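Local coordinates for myosin-4 (Saccharomyces cerevisiae, PDB 3MMI), which is a type V myosin, here its globular tail, that is recruited through SHE3 to ASH1 and other mRNAs, localising them to the bud, at residues F103-L108 with K151-W156; I215-L220 with R260-R265; V225-D230 with I269-A274. All coordinates share one frame; numbering follows the deposited sequence.

Interaction 1 (F103-L108 with K151-W156)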
# COMPACT_ATOMS: atom_id res chain seq x y z
N PHE A 103 13.17 -1.15 7.35
CA PHE A 103 14.37 -1.98 7.56
C PHE A 103 13.99 -3.45 7.30
O PHE A 103 14.61 -4.09 6.51
CB PHE A 103 14.82 -1.83 9.02
CG PHE A 103 15.93 -2.76 9.40
CD1 PHE A 103 17.23 -2.52 8.96
CD2 PHE A 103 15.69 -3.87 10.22
CE1 PHE A 103 18.28 -3.38 9.32
CE2 PHE A 103 16.72 -4.71 10.57
CZ PHE A 103 18.01 -4.47 10.13
N TRP A 104 12.95 -3.95 7.97
CA TRP A 104 12.58 -5.37 7.88
C TRP A 104 12.15 -5.72 6.43
O TRP A 104 12.57 -6.75 5.86
CB TRP A 104 11.51 -5.74 8.95
CG TRP A 104 12.16 -5.71 10.40
CD1 TRP A 104 11.87 -4.85 11.44
CD2 TRP A 104 13.22 -6.57 10.88
NE1 TRP A 104 12.65 -5.15 12.53
CE2 TRP A 104 13.49 -6.19 12.22
CE3 TRP A 104 13.95 -7.62 10.31
CZ2 TRP A 104 14.48 -6.84 13.00
CZ3 TRP A 104 14.91 -8.27 11.08
CH2 TRP A 104 15.18 -7.87 12.41
N LEU A 105 11.39 -4.83 5.80
CA LEU A 105 10.83 -5.13 4.52
C LEU A 105 11.91 -5.08 3.49
O LEU A 105 11.95 -5.90 2.59
CB LEU A 105 9.69 -4.22 4.13
CG LEU A 105 8.38 -4.61 4.84
CD1 LEU A 105 7.37 -3.52 4.93
CD2 LEU A 105 7.77 -5.92 4.31
N SER A 106 12.82 -4.15 3.65
CA SER A 106 13.95 -4.13 2.77
C SER A 106 14.78 -5.40 2.81
O SER A 106 15.23 -5.85 1.77
CB SER A 106 14.85 -2.95 3.10
OG SER A 106 15.83 -2.94 2.07
N ASN A 107 14.94 -5.99 4.02
CA ASN A 107 15.65 -7.27 4.21
C ASN A 107 14.85 -8.45 3.57
O ASN A 107 15.39 -9.22 2.82
CB ASN A 107 15.98 -7.50 5.71
CG ASN A 107 17.35 -6.84 6.13
OD1 ASN A 107 18.42 -7.42 5.91
ND2 ASN A 107 17.30 -5.62 6.70
N LEU A 108 13.56 -8.55 3.91
CA LEU A 108 12.73 -9.68 3.41
C LEU A 108 12.58 -9.63 1.91
O LEU A 108 12.45 -10.68 1.24
CB LEU A 108 11.34 -9.69 4.01
CG LEU A 108 11.28 -9.95 5.50
CD1 LEU A 108 9.82 -10.08 5.86
CD2 LEU A 108 12.13 -11.14 5.96
N LYS A 151 1.94 -10.16 2.30
CA LYS A 151 1.15 -10.06 3.55
C LYS A 151 1.71 -8.99 4.52
O LYS A 151 0.98 -8.10 4.97
CB LYS A 151 1.11 -11.42 4.27
CG LYS A 151 0.28 -11.48 5.52
N ILE A 152 3.00 -9.12 4.90
CA ILE A 152 3.56 -8.21 5.91
C ILE A 152 3.58 -6.77 5.31
O ILE A 152 3.26 -5.82 5.94
CB ILE A 152 5.00 -8.64 6.28
CG1 ILE A 152 5.00 -10.08 6.86
CG2 ILE A 152 5.61 -7.62 7.32
CD1 ILE A 152 6.41 -10.62 7.18
N TYR A 153 4.02 -6.65 4.07
CA TYR A 153 4.10 -5.39 3.42
C TYR A 153 2.76 -4.62 3.47
O TYR A 153 2.69 -3.46 3.99
CB TYR A 153 4.56 -5.56 2.01
CG TYR A 153 4.44 -4.32 1.15
CD1 TYR A 153 5.43 -3.36 1.13
CD2 TYR A 153 3.35 -4.14 0.32
CE1 TYR A 153 5.32 -2.22 0.37
CE2 TYR A 153 3.25 -3.04 -0.49
CZ TYR A 153 4.26 -2.07 -0.43
OH TYR A 153 4.13 -0.98 -1.23
N SER A 154 1.67 -5.27 3.03
CA SER A 154 0.37 -4.60 2.99
C SER A 154 -0.13 -4.19 4.34
O SER A 154 -0.69 -3.13 4.49
CB SER A 154 -0.75 -5.46 2.33
OG SER A 154 -0.22 -6.06 1.18
N THR A 155 -0.01 -5.08 5.30
CA THR A 155 -0.51 -4.69 6.61
C THR A 155 0.37 -3.62 7.24
O THR A 155 -0.15 -2.73 7.87
CB THR A 155 -0.94 -5.87 7.50
OG1 THR A 155 -0.29 -5.79 8.76
CG2 THR A 155 -0.56 -7.12 6.90
N TRP A 156 1.67 -3.65 7.00
CA TRP A 156 2.53 -2.58 7.52
C TRP A 156 2.17 -1.19 6.85
O TRP A 156 1.99 -0.16 7.52
CB TRP A 156 4.04 -2.90 7.42
CG TRP A 156 4.91 -1.65 7.55
CD1 TRP A 156 5.39 -1.08 8.70
CD2 TRP A 156 5.35 -0.80 6.47
NE1 TRP A 156 6.14 0.07 8.40
CE2 TRP A 156 6.11 0.27 7.05
CE3 TRP A 156 5.20 -0.84 5.08
CZ2 TRP A 156 6.73 1.29 6.26
CZ3 TRP A 156 5.80 0.18 4.30
CH2 TRP A 156 6.54 1.23 4.90

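Interaction 2 (I215-L220 with R260-R265)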
# COMPACT_ATOMS: atom_id res chain seq x y z
N ILE A 215 6.34 1.44 -3.55
CA ILE A 215 5.95 2.02 -2.25
C ILE A 215 5.28 3.42 -2.45
O ILE A 215 4.27 3.75 -1.80
CB ILE A 215 7.10 2.07 -1.24
CG1 ILE A 215 7.46 0.66 -0.78
CG2 ILE A 215 6.62 2.90 0.02
CD1 ILE A 215 8.70 0.43 -0.18
N PHE A 216 5.82 4.21 -3.36
CA PHE A 216 5.27 5.52 -3.56
C PHE A 216 3.88 5.46 -4.28
O PHE A 216 3.02 6.26 -3.98
CB PHE A 216 6.21 6.43 -4.38
CG PHE A 216 7.42 7.01 -3.58
CD1 PHE A 216 7.43 7.08 -2.17
CD2 PHE A 216 8.53 7.50 -4.26
CE1 PHE A 216 8.54 7.64 -1.45
CE2 PHE A 216 9.65 8.04 -3.55
CZ PHE A 216 9.63 8.10 -2.15
N ASN A 217 3.74 4.58 -5.30
CA ASN A 217 2.42 4.27 -5.87
C ASN A 217 1.43 3.77 -4.81
O ASN A 217 0.31 4.25 -4.80
CB ASN A 217 2.50 3.24 -7.05
CG ASN A 217 3.17 3.83 -8.32
OD1 ASN A 217 4.18 3.31 -8.82
ND2 ASN A 217 2.67 4.96 -8.77
N ASP A 218 1.83 2.84 -3.94
CA ASP A 218 0.87 2.34 -2.98
C ASP A 218 0.47 3.40 -1.96
O ASP A 218 -0.60 3.37 -1.36
CB ASP A 218 1.38 1.06 -2.31
CG ASP A 218 1.45 -0.12 -3.27
OD1 ASP A 218 0.85 -0.02 -4.37
OD2 ASP A 218 2.13 -1.12 -2.96
N THR A 219 1.43 4.27 -1.67
CA THR A 219 1.22 5.38 -0.76
C THR A 219 0.11 6.27 -1.28
O THR A 219 -0.80 6.65 -0.55
CB THR A 219 2.55 6.17 -0.55
OG1 THR A 219 3.43 5.36 0.24
CG2 THR A 219 2.28 7.47 0.28
N LEU A 220 0.19 6.60 -2.54
CA LEU A 220 -0.92 7.21 -3.22
C LEU A 220 -2.22 6.36 -3.32
O LEU A 220 -3.30 6.92 -3.29
CB LEU A 220 -0.48 7.59 -4.59
CG LEU A 220 0.58 8.70 -4.77
CD1 LEU A 220 0.84 8.96 -6.25
CD2 LEU A 220 0.26 10.04 -4.05
N ARG A 260 9.26 11.56 -10.07
CA ARG A 260 9.73 10.37 -9.30
C ARG A 260 9.19 9.04 -9.78
O ARG A 260 9.84 7.99 -9.66
CB ARG A 260 9.37 10.51 -7.83
CG ARG A 260 9.82 11.80 -7.31
CD ARG A 260 9.73 11.77 -5.86
NE ARG A 260 11.05 11.85 -5.23
CZ ARG A 260 11.63 13.02 -4.94
NH1 ARG A 260 10.96 14.17 -5.23
NH2 ARG A 260 12.84 13.03 -4.34
N ILE A 261 7.96 9.06 -10.26
CA ILE A 261 7.38 7.81 -10.59
C ILE A 261 6.73 8.07 -11.96
O ILE A 261 6.58 9.21 -12.39
CB ILE A 261 6.42 7.27 -9.42
CG1 ILE A 261 4.98 7.77 -9.59
CG2 ILE A 261 6.92 7.72 -8.05
CD1 ILE A 261 4.17 7.72 -8.27
N GLU A 262 6.32 6.98 -12.57
CA GLU A 262 5.81 6.89 -13.91
C GLU A 262 4.66 7.90 -14.18
O GLU A 262 4.79 8.78 -15.02
CB GLU A 262 5.25 5.45 -14.05
CG GLU A 262 4.39 5.00 -12.71
CD GLU A 262 5.12 3.95 -11.90
OE1 GLU A 262 6.26 4.22 -11.45
OE2 GLU A 262 4.55 2.82 -11.70
N ASP A 263 3.53 7.72 -13.49
CA ASP A 263 2.26 8.37 -13.81
C ASP A 263 1.53 8.14 -12.46
O ASP A 263 1.19 7.03 -12.15
CB ASP A 263 1.60 7.59 -15.00
CG ASP A 263 0.41 8.35 -15.69
OD1 ASP A 263 0.07 9.56 -15.31
OD2 ASP A 263 -0.20 7.66 -16.61
N VAL A 264 1.39 9.18 -11.66
CA VAL A 264 0.86 9.02 -10.33
C VAL A 264 -0.67 9.02 -10.24
O VAL A 264 -1.22 8.50 -9.26
CB VAL A 264 1.29 10.15 -9.38
CG1 VAL A 264 2.70 10.09 -9.12
CG2 VAL A 264 0.89 11.48 -9.99
N ARG A 265 -1.33 9.60 -11.23
CA ARG A 265 -2.78 9.87 -11.13
C ARG A 265 -3.71 8.62 -11.13
O ARG A 265 -4.68 8.60 -10.41
CB ARG A 265 -3.22 10.91 -12.15
CG ARG A 265 -2.75 12.34 -11.82

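Interaction 3 (V225-D230 with I269-A274)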
# COMPACT_ATOMS: atom_id res chain seq x y z
N VAL A 225 -8.04 6.00 -1.15
CA VAL A 225 -9.04 5.35 -0.24
C VAL A 225 -9.47 6.31 0.83
O VAL A 225 -10.61 6.67 0.97
CB VAL A 225 -8.37 4.07 0.38
CG1 VAL A 225 -9.26 3.53 1.53
CG2 VAL A 225 -8.17 3.08 -0.74
N MET A 226 -8.47 6.87 1.51
CA MET A 226 -8.75 7.77 2.67
C MET A 226 -9.43 9.04 2.21
O MET A 226 -10.38 9.58 2.81
CB MET A 226 -7.43 8.11 3.29
CG MET A 226 -7.56 8.95 4.50
SD MET A 226 -6.18 10.06 4.59
CE MET A 226 -7.03 11.60 4.31
N LEU A 227 -8.97 9.54 1.08
CA LEU A 227 -9.52 10.80 0.61
C LEU A 227 -10.94 10.61 0.08
O LEU A 227 -11.84 11.35 0.39
CB LEU A 227 -8.67 11.45 -0.47
CG LEU A 227 -7.41 12.20 -0.00
CD1 LEU A 227 -6.57 12.51 -1.21
CD2 LEU A 227 -7.69 13.49 0.70
N PHE A 228 -11.13 9.58 -0.73
CA PHE A 228 -12.48 9.30 -1.23
C PHE A 228 -13.45 9.00 -0.01
O PHE A 228 -14.54 9.52 -0.04
CB PHE A 228 -12.51 8.09 -2.13
CG PHE A 228 -13.85 7.79 -2.64
CD1 PHE A 228 -14.38 8.56 -3.69
CD2 PHE A 228 -14.62 6.78 -2.05
CE1 PHE A 228 -15.63 8.33 -4.12
CE2 PHE A 228 -15.85 6.47 -2.53
CZ PHE A 228 -16.40 7.20 -3.58
N ASN A 229 -13.07 8.14 0.93
CA ASN A 229 -13.93 7.75 2.07
C ASN A 229 -14.28 9.01 2.88
O ASN A 229 -15.43 9.24 3.26
CB ASN A 229 -13.21 6.69 2.91
CG ASN A 229 -13.19 5.33 2.23
OD1 ASN A 229 -13.76 5.17 1.18
ND2 ASN A 229 -12.54 4.33 2.88
N ASP A 230 -13.28 9.87 3.11
CA ASP A 230 -13.56 11.12 3.85
C ASP A 230 -14.36 12.09 3.08
O ASP A 230 -15.13 12.92 3.65
CB ASP A 230 -12.29 11.81 4.31
CG ASP A 230 -11.58 11.06 5.43
OD1 ASP A 230 -12.16 10.10 6.00
OD2 ASP A 230 -10.37 11.40 5.69
N ILE A 269 -7.47 7.50 -8.87
CA ILE A 269 -8.62 7.52 -9.76
C ILE A 269 -10.01 7.74 -9.13
O ILE A 269 -10.75 8.56 -9.64
CB ILE A 269 -8.60 6.32 -10.74
CG1 ILE A 269 -9.46 6.66 -11.92
CG2 ILE A 269 -8.88 4.95 -10.02
CD1 ILE A 269 -9.87 5.37 -12.79
N GLN A 270 -10.26 7.19 -7.95
CA GLN A 270 -11.60 7.34 -7.35
C GLN A 270 -11.77 8.72 -6.89
O GLN A 270 -12.80 9.34 -7.17
CB GLN A 270 -11.81 6.31 -6.26
CG GLN A 270 -12.37 5.02 -6.85
CD GLN A 270 -11.33 4.17 -7.47
OE1 GLN A 270 -10.27 4.01 -6.89
NE2 GLN A 270 -11.65 3.53 -8.64
N ILE A 271 -10.73 9.29 -6.22
CA ILE A 271 -10.96 10.58 -5.60
C ILE A 271 -10.91 11.62 -6.70
O ILE A 271 -11.67 12.56 -6.71
CB ILE A 271 -9.97 11.00 -4.43
CG1 ILE A 271 -10.28 12.41 -4.04
CG2 ILE A 271 -8.47 11.05 -4.89
CD1 ILE A 271 -11.65 12.59 -3.31
N ILE A 272 -10.06 11.43 -7.73
CA ILE A 272 -10.05 12.31 -8.89
C ILE A 272 -11.39 12.29 -9.68
O ILE A 272 -11.96 13.36 -9.94
CB ILE A 272 -8.91 11.99 -9.94
CG1 ILE A 272 -7.44 12.19 -9.43
CG2 ILE A 272 -9.12 12.72 -11.29
CD1 ILE A 272 -7.34 13.47 -9.09
N GLN A 273 -11.97 11.14 -9.96
CA GLN A 273 -13.28 11.12 -10.59
C GLN A 273 -14.41 11.75 -9.77
O GLN A 273 -15.25 12.35 -10.33
CB GLN A 273 -13.69 9.72 -11.03
CG GLN A 273 -12.72 9.01 -11.88
CD GLN A 273 -12.90 9.24 -13.31
OE1 GLN A 273 -13.27 10.32 -13.77
NE2 GLN A 273 -12.64 8.22 -14.06
N ALA A 274 -14.34 11.62 -8.44
CA ALA A 274 -15.44 12.11 -7.50
C ALA A 274 -15.42 13.62 -7.63
O ALA A 274 -16.43 14.27 -7.77
CB ALA A 274 -15.10 11.69 -6.05

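Interaction 1 (F103-L108 with K151-W156)
Leu105 is the bump of this contact, pushed from helix 97-108 into a hollow that Ile152, Tyr153 and Trp156 form on one side of helix 132-168. Its CG lies beside the backbone N (chi1 -78°), which sends the fork of the side chain toward that helix, and the two methyls split the work. CD1 rests obliquely against the six-membered ring of Trp156, with CE3 of Trp156 3.5 Å from Leu105 CD1. CD2 settles against the backbone of the facing helix, 3.8 Å from Tyr153 CA, and touches Tyr153 CB and Ile152 CG2 more loosely. One turn on, Leu108 crosses Ile152 at about a right angle, their CD1 methyls 3.7 Å apart. The short segments form a near-antiparallel helix pair in the globular tail, at 156° with axes 10.7 Å apart, and Phe149 touches both leucines from the same long helix. An alanine in place of Leu105 would probably open a gap beside the Trp156 indole and leave the Tyr153 backbone without its methyl cover. Tyr153 OH turns to Asp218, whereas Trp156 NE1 returns to helix 97-108 at Thr97 O. Between 103-108 and 151-156 the touch is therefore apolar, while the Thr97 bond pins the indole to the start of helix 97-108.

Interaction 2 (I215-L220 with R260-R265)
Asn217, Ile261 and Phe216 have the most surface buried where helix 209-234 meets the loop between helices 240-257 and 269-279. Ile261 reaches between the other two with both its branches. Its CG2 comes in near the plane of the Phe216 ring, at the edge, and lies 4.0 Å from Phe216 CB. The CG1 branch takes the crowded position between backbone N and carbonyl carbon (chi1 89°), which carries it away from CG2 and alongside the end of Asn217, the two chains sliding past each other in opposite directions; the exact place of its terminal methyl is doubtful. The end of Glu262 also lies near the end of Asn217, but this glutamate is exposed and poorly ordered. A turn further along the helix, Leu220 CD1 packs against Val264 CB at 3.4 Å, tighter than usual van der Waals contact. Helix 240-257 backs the join: Trp256 meets the Phe216 ring edge-to-face and makes a cation-pi contact with Arg260, while Phe257 touches both Leu220 and Val264. Phe216, Leu220, Ile261 and Val264 are buried, whereas Glu262 and Asp263 are exposed. This is a helix-to-loop contact within the all-helical DIL region of the myosin V globular tail, where a connection between successive helices is laid along the side of an earlier one.

Interaction 3 (V225-D230 with I269-A274)
A buried helix-to-helix contact joins helix 209-234 to the first turns of helix 269-279, with Phe228 and Ile271 at its centre. The two short segments run in broadly the same direction, 36° apart, and their axes approach to 8.4 Å. The closest pair of CA atoms is that of Phe228 and Ile271, with Phe228 CA and Ile271 CA 4.8 Å apart, close enough for side chains to rest on the opposing backbone. Ile271 does so: its CG1 is anti to the backbone N (chi1 174°), and CD1 at the end of that branch lies 3.9 Å from Leu227 O and 4.0 Å from Phe228 CA. The same branch meets Leu227 lower down, where CG1 of Ile271 is 4.0 Å from Leu227 CB. From the other helix, the Phe228 ring extends alongside helix 269-279 to Ala274. The CB of Ala274 lies in the ring plane at its edge, 3.9 Å from Phe228 CE1, consistent with the small side chain of Ala274 allowing the ring edge near the helix. Phe228 CD1 also passes near the carbonyl of Gln270. The amide of Gln270 leads away from this apolar patch and is held by hydrogen bonds to the carbonyl of Ala297 and to Asn224, which also accepts a bond from Ile271 N. Helix 170-174 packs on Leu227, and helix 300-308 supplies Gln302 beside Phe228 and Ile306 beside Ala274. The contact is a helix pair packed by Phe228, Leu227, Ile271 and Ala274 within the all-helical DIL region of the globular tail.

How the interactions relate
The three contacts come in the order 1, then 2 and 3, along the all-helical globular tail, and all lie in its dilute domain. Interaction 1 closes before interaction 2 opens, whereas interactions 2 and 3 alternate along the chain and share helix 209-234, which meets first the loop 260-265 and then the helix that follows it. The centre of interaction 2 lies about 18 Å from that of interaction 1 and about 15 Å from that of interaction 3. The centres of interactions 1 and 3 are about 26 Å apart. Interactions 1 and 2 touch where Tyr153 OH lies 2.6 Å from Asp218 OD2, a probable hydrogen bond. Helix 209-234 thus links helix 132-168 to the later part of the tail.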